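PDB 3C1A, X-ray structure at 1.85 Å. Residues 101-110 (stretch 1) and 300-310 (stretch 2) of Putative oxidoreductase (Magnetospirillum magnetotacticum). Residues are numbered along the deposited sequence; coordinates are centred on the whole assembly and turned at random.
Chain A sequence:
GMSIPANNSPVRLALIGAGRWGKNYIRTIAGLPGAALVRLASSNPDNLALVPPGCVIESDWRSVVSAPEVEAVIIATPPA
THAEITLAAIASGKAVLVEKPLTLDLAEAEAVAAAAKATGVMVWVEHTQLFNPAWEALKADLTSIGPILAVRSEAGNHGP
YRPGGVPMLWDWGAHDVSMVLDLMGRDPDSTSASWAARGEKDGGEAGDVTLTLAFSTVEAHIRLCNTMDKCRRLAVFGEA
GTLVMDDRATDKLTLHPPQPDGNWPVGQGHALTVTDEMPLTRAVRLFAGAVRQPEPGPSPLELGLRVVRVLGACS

Stretch 1, residues 101-110: PLTLDLAEAE
Stretch 2 (300-310) PLELGLRVVRV

Val308 and Leu305, one turn apart on helix 301-310, form the apolar centre of a contact that buries 465 Å² between the stretches. Val308 (chi1 t) points toward stretch 1 and sets CG2 3.9 Å from Leu102 CB and CG1 3.8 Å from Leu106 CA. Leu305 (t, p) reaches in with its tip: its CD1 lies 3.4 Å from both Leu106 CD1 and Ala109 CB. Ala109 suits this spot because its short side chain lets the backbones approach, Ala109 CA to Leu305 CA being 5.5 Å.

Helix 106-110 runs nearly antiparallel to helix 301-310 (168°), their axes 9.4 Å apart; Leu106 pairs with Val308 in register. Before it, an extended Thr103 (-147/-179) follows Leu102 (-44/-55; t, p), whose CD2 packs 3.5 Å from Leu301 CD1 and 3.6 Å from Gly304 C. Glycine fits here, since an ideal CB would stand a tight 3.3 Å from Leu102 CD2.

No direct hydrogen bond joins the stretches; one water accepts from Leu102 N (2.9 Å) and donates weakly to Gly304 O (3.5 Å). Thr103 OG1 (chi1 p) donates to Asp105 O (2.6 Å), and Asp105 OD2 (chi1 t) caps the helix by accepting from Glu108 N (3.0 Å). At the polar edge of the contact, Glu110 OE2 lies near the plane of the Arg309 guanidinium, 4.1 Å from Arg309 NH2, beyond salt-bridge range.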

# COMPACT_ATOMS: atom_id res chain seq x y z
N PRO A 101 3.43 3.54 -4.55
CA PRO A 101 2.27 4.11 -5.20
C PRO A 101 2.13 3.58 -6.63
O PRO A 101 3.14 3.29 -7.28
CB PRO A 101 2.55 5.61 -5.20
CG PRO A 101 3.96 5.75 -5.17
CD PRO A 101 4.48 4.55 -4.38
N LEU A 102 0.91 3.46 -7.12
CA LEU A 102 0.66 2.94 -8.44
C LEU A 102 1.64 3.56 -9.45
O LEU A 102 2.30 2.86 -10.23
CB LEU A 102 -0.78 3.27 -8.85
CG LEU A 102 -1.24 2.99 -10.30
CD1 LEU A 102 -0.85 1.49 -10.69
CD2 LEU A 102 -2.70 3.13 -10.45
N THR A 103 1.66 4.89 -9.47
CA THR A 103 2.60 5.65 -10.25
C THR A 103 2.90 6.91 -9.46
O THR A 103 2.40 7.09 -8.34
CB THR A 103 2.07 6.05 -11.64
OG1 THR A 103 0.97 6.98 -11.51
CG2 THR A 103 1.61 4.81 -12.44
N LEU A 104 3.74 7.77 -10.02
CA LEU A 104 3.97 9.09 -9.45
C LEU A 104 3.37 10.12 -10.40
O LEU A 104 3.74 11.28 -10.35
CB LEU A 104 5.46 9.38 -9.25
CG LEU A 104 6.27 8.36 -8.44
CD1 LEU A 104 7.74 8.78 -8.44
CD2 LEU A 104 5.79 8.17 -7.01
N ASP A 105 2.44 9.70 -11.27
CA ASP A 105 1.95 10.53 -12.35
C ASP A 105 0.53 10.13 -12.70
O ASP A 105 0.28 8.96 -13.02
CB ASP A 105 2.83 10.32 -13.57
CG ASP A 105 2.40 11.18 -14.72
OD1 ASP A 105 2.64 12.40 -14.62
OD2 ASP A 105 1.78 10.68 -15.67
N LEU A 106 -0.40 11.08 -12.70
CA LEU A 106 -1.82 10.75 -12.96
C LEU A 106 -2.06 10.16 -14.34
O LEU A 106 -2.69 9.11 -14.47
CB LEU A 106 -2.73 11.96 -12.77
CG LEU A 106 -4.25 11.70 -12.81
CD1 LEU A 106 -4.69 10.68 -11.80
CD2 LEU A 106 -4.95 13.00 -12.54
N ALA A 107 -1.54 10.82 -15.37
CA ALA A 107 -1.71 10.37 -16.75
C ALA A 107 -1.25 8.93 -16.97
O ALA A 107 -1.89 8.20 -17.73
CB ALA A 107 -1.02 11.32 -17.73
N GLU A 108 -0.18 8.52 -16.30
CA GLU A 108 0.34 7.12 -16.38
C GLU A 108 -0.64 6.17 -15.71
O GLU A 108 -0.90 5.03 -16.19
CB GLU A 108 1.70 6.98 -15.69
CG GLU A 108 2.88 7.28 -16.54
CD GLU A 108 4.22 7.34 -15.82
OE1 GLU A 108 4.39 6.86 -14.65
OE2 GLU A 108 5.15 7.86 -16.48
N ALA A 109 -1.15 6.62 -14.56
CA ALA A 109 -2.17 5.90 -13.80
C ALA A 109 -3.36 5.68 -14.70
O ALA A 109 -3.85 4.58 -14.82
CB ALA A 109 -2.58 6.72 -12.64
N GLU A 110 -3.81 6.74 -15.36
CA GLU A 110 -4.97 6.64 -16.25
C GLU A 110 -4.70 5.73 -17.45
O GLU A 110 -5.62 5.05 -17.92
CB GLU A 110 -5.40 8.04 -16.70
CG GLU A 110 -5.95 8.81 -15.52
CD GLU A 110 -6.18 10.27 -15.79
OE1 GLU A 110 -5.35 10.90 -16.49
OE2 GLU A 110 -7.18 10.79 -15.26
N PRO A 300 -8.02 -2.59 -5.47
CA PRO A 300 -8.02 -2.57 -6.91
C PRO A 300 -7.23 -1.44 -7.54
O PRO A 300 -6.93 -0.42 -6.92
CB PRO A 300 -9.50 -2.39 -7.26
CG PRO A 300 -10.05 -1.66 -6.13
CD PRO A 300 -9.36 -2.25 -4.94
N LEU A 301 -6.96 -1.63 -8.81
CA LEU A 301 -6.34 -0.62 -9.62
C LEU A 301 -7.03 0.76 -9.52
O LEU A 301 -6.34 1.80 -9.50
CB LEU A 301 -6.38 -1.09 -11.08
CG LEU A 301 -5.79 -0.15 -12.11
CD1 LEU A 301 -4.39 0.29 -11.73
CD2 LEU A 301 -5.81 -0.89 -13.42
N GLU A 302 -8.36 0.77 -9.50
CA GLU A 302 -9.11 2.04 -9.43
C GLU A 302 -8.80 2.81 -8.16
O GLU A 302 -8.71 4.02 -8.14
CB GLU A 302 -10.62 1.81 -9.50
CG GLU A 302 -11.42 3.12 -9.60
CD GLU A 302 -10.87 4.03 -10.69
OE1 GLU A 302 -10.59 3.53 -11.82
OE2 GLU A 302 -10.69 5.25 -10.41
N LEU A 303 -8.63 2.09 -7.07
CA LEU A 303 -8.21 2.73 -5.84
C LEU A 303 -6.81 3.29 -5.95
O LEU A 303 -6.58 4.38 -5.47
CB LEU A 303 -8.31 1.76 -4.67
CG LEU A 303 -8.03 2.32 -3.26
CD1 LEU A 303 -8.97 3.44 -2.89
CD2 LEU A 303 -8.10 1.20 -2.19
N GLY A 304 -5.88 2.56 -6.58
CA GLY A 304 -4.52 3.06 -6.81
C GLY A 304 -4.54 4.35 -7.62
O GLY A 304 -3.80 5.31 -7.32
N LEU A 305 -5.41 4.38 -8.61
CA LEU A 305 -5.55 5.60 -9.42
C LEU A 305 -6.06 6.79 -8.57
O LEU A 305 -5.54 7.93 -8.67
CB LEU A 305 -6.43 5.33 -10.63
CG LEU A 305 -6.96 6.52 -11.44
CD1 LEU A 305 -5.86 7.44 -11.96
CD2 LEU A 305 -7.74 5.98 -12.59
N ARG A 306 -7.06 6.53 -7.75
CA ARG A 306 -7.66 7.59 -6.93
C ARG A 306 -6.65 8.11 -5.90
O ARG A 306 -6.64 9.30 -5.60
CB ARG A 306 -8.92 7.07 -6.23
CG ARG A 306 -10.04 6.72 -7.19
CD ARG A 306 -11.09 5.83 -6.50
NE ARG A 306 -11.56 6.44 -5.27
CZ ARG A 306 -12.03 5.79 -4.21
NH1 ARG A 306 -12.19 4.48 -4.24
NH2 ARG A 306 -12.40 6.47 -3.13
N VAL A 307 -5.83 7.21 -5.34
CA VAL A 307 -4.72 7.58 -4.42
C VAL A 307 -3.72 8.49 -5.13
O VAL A 307 -3.26 9.47 -4.52
CB VAL A 307 -3.93 6.37 -3.94
CG1 VAL A 307 -2.66 6.79 -3.22
CG2 VAL A 307 -4.86 5.41 -3.04
N VAL A 308 -3.35 8.13 -6.36
CA VAL A 308 -2.45 8.97 -7.18
C VAL A 308 -3.03 10.35 -7.43
O VAL A 308 -2.30 11.38 -7.44
CB VAL A 308 -2.06 8.29 -8.53
CG1 VAL A 308 -1.38 9.30 -9.51
CG2 VAL A 308 -1.10 7.13 -8.33
N ARG A 309 -4.34 10.41 -7.61
CA ARG A 309 -5.00 11.71 -7.84
C ARG A 309 -4.87 12.62 -6.62
O ARG A 309 -4.52 13.77 -6.73
CB ARG A 309 -6.47 11.53 -8.23
CG ARG A 309 -7.15 12.88 -8.49
CD ARG A 309 -8.57 12.76 -8.99
NE ARG A 309 -8.64 12.07 -10.27
CZ ARG A 309 -9.11 10.84 -10.43
NH1 ARG A 309 -9.56 10.14 -9.39
NH2 ARG A 309 -9.14 10.30 -11.64
N VAL A 310 -5.10 12.07 -5.45
CA VAL A 310 -5.05 12.83 -4.23
C VAL A 310 -3.59 13.26 -3.95
O VAL A 310 -3.34 14.36 -3.49
CB VAL A 310 -5.54 11.99 -3.01
CG1 VAL A 310 -5.27 12.72 -1.70
CG2 VAL A 310 -7.01 11.63 -3.13
O HOH W 1 -1.34 3.96 -5.29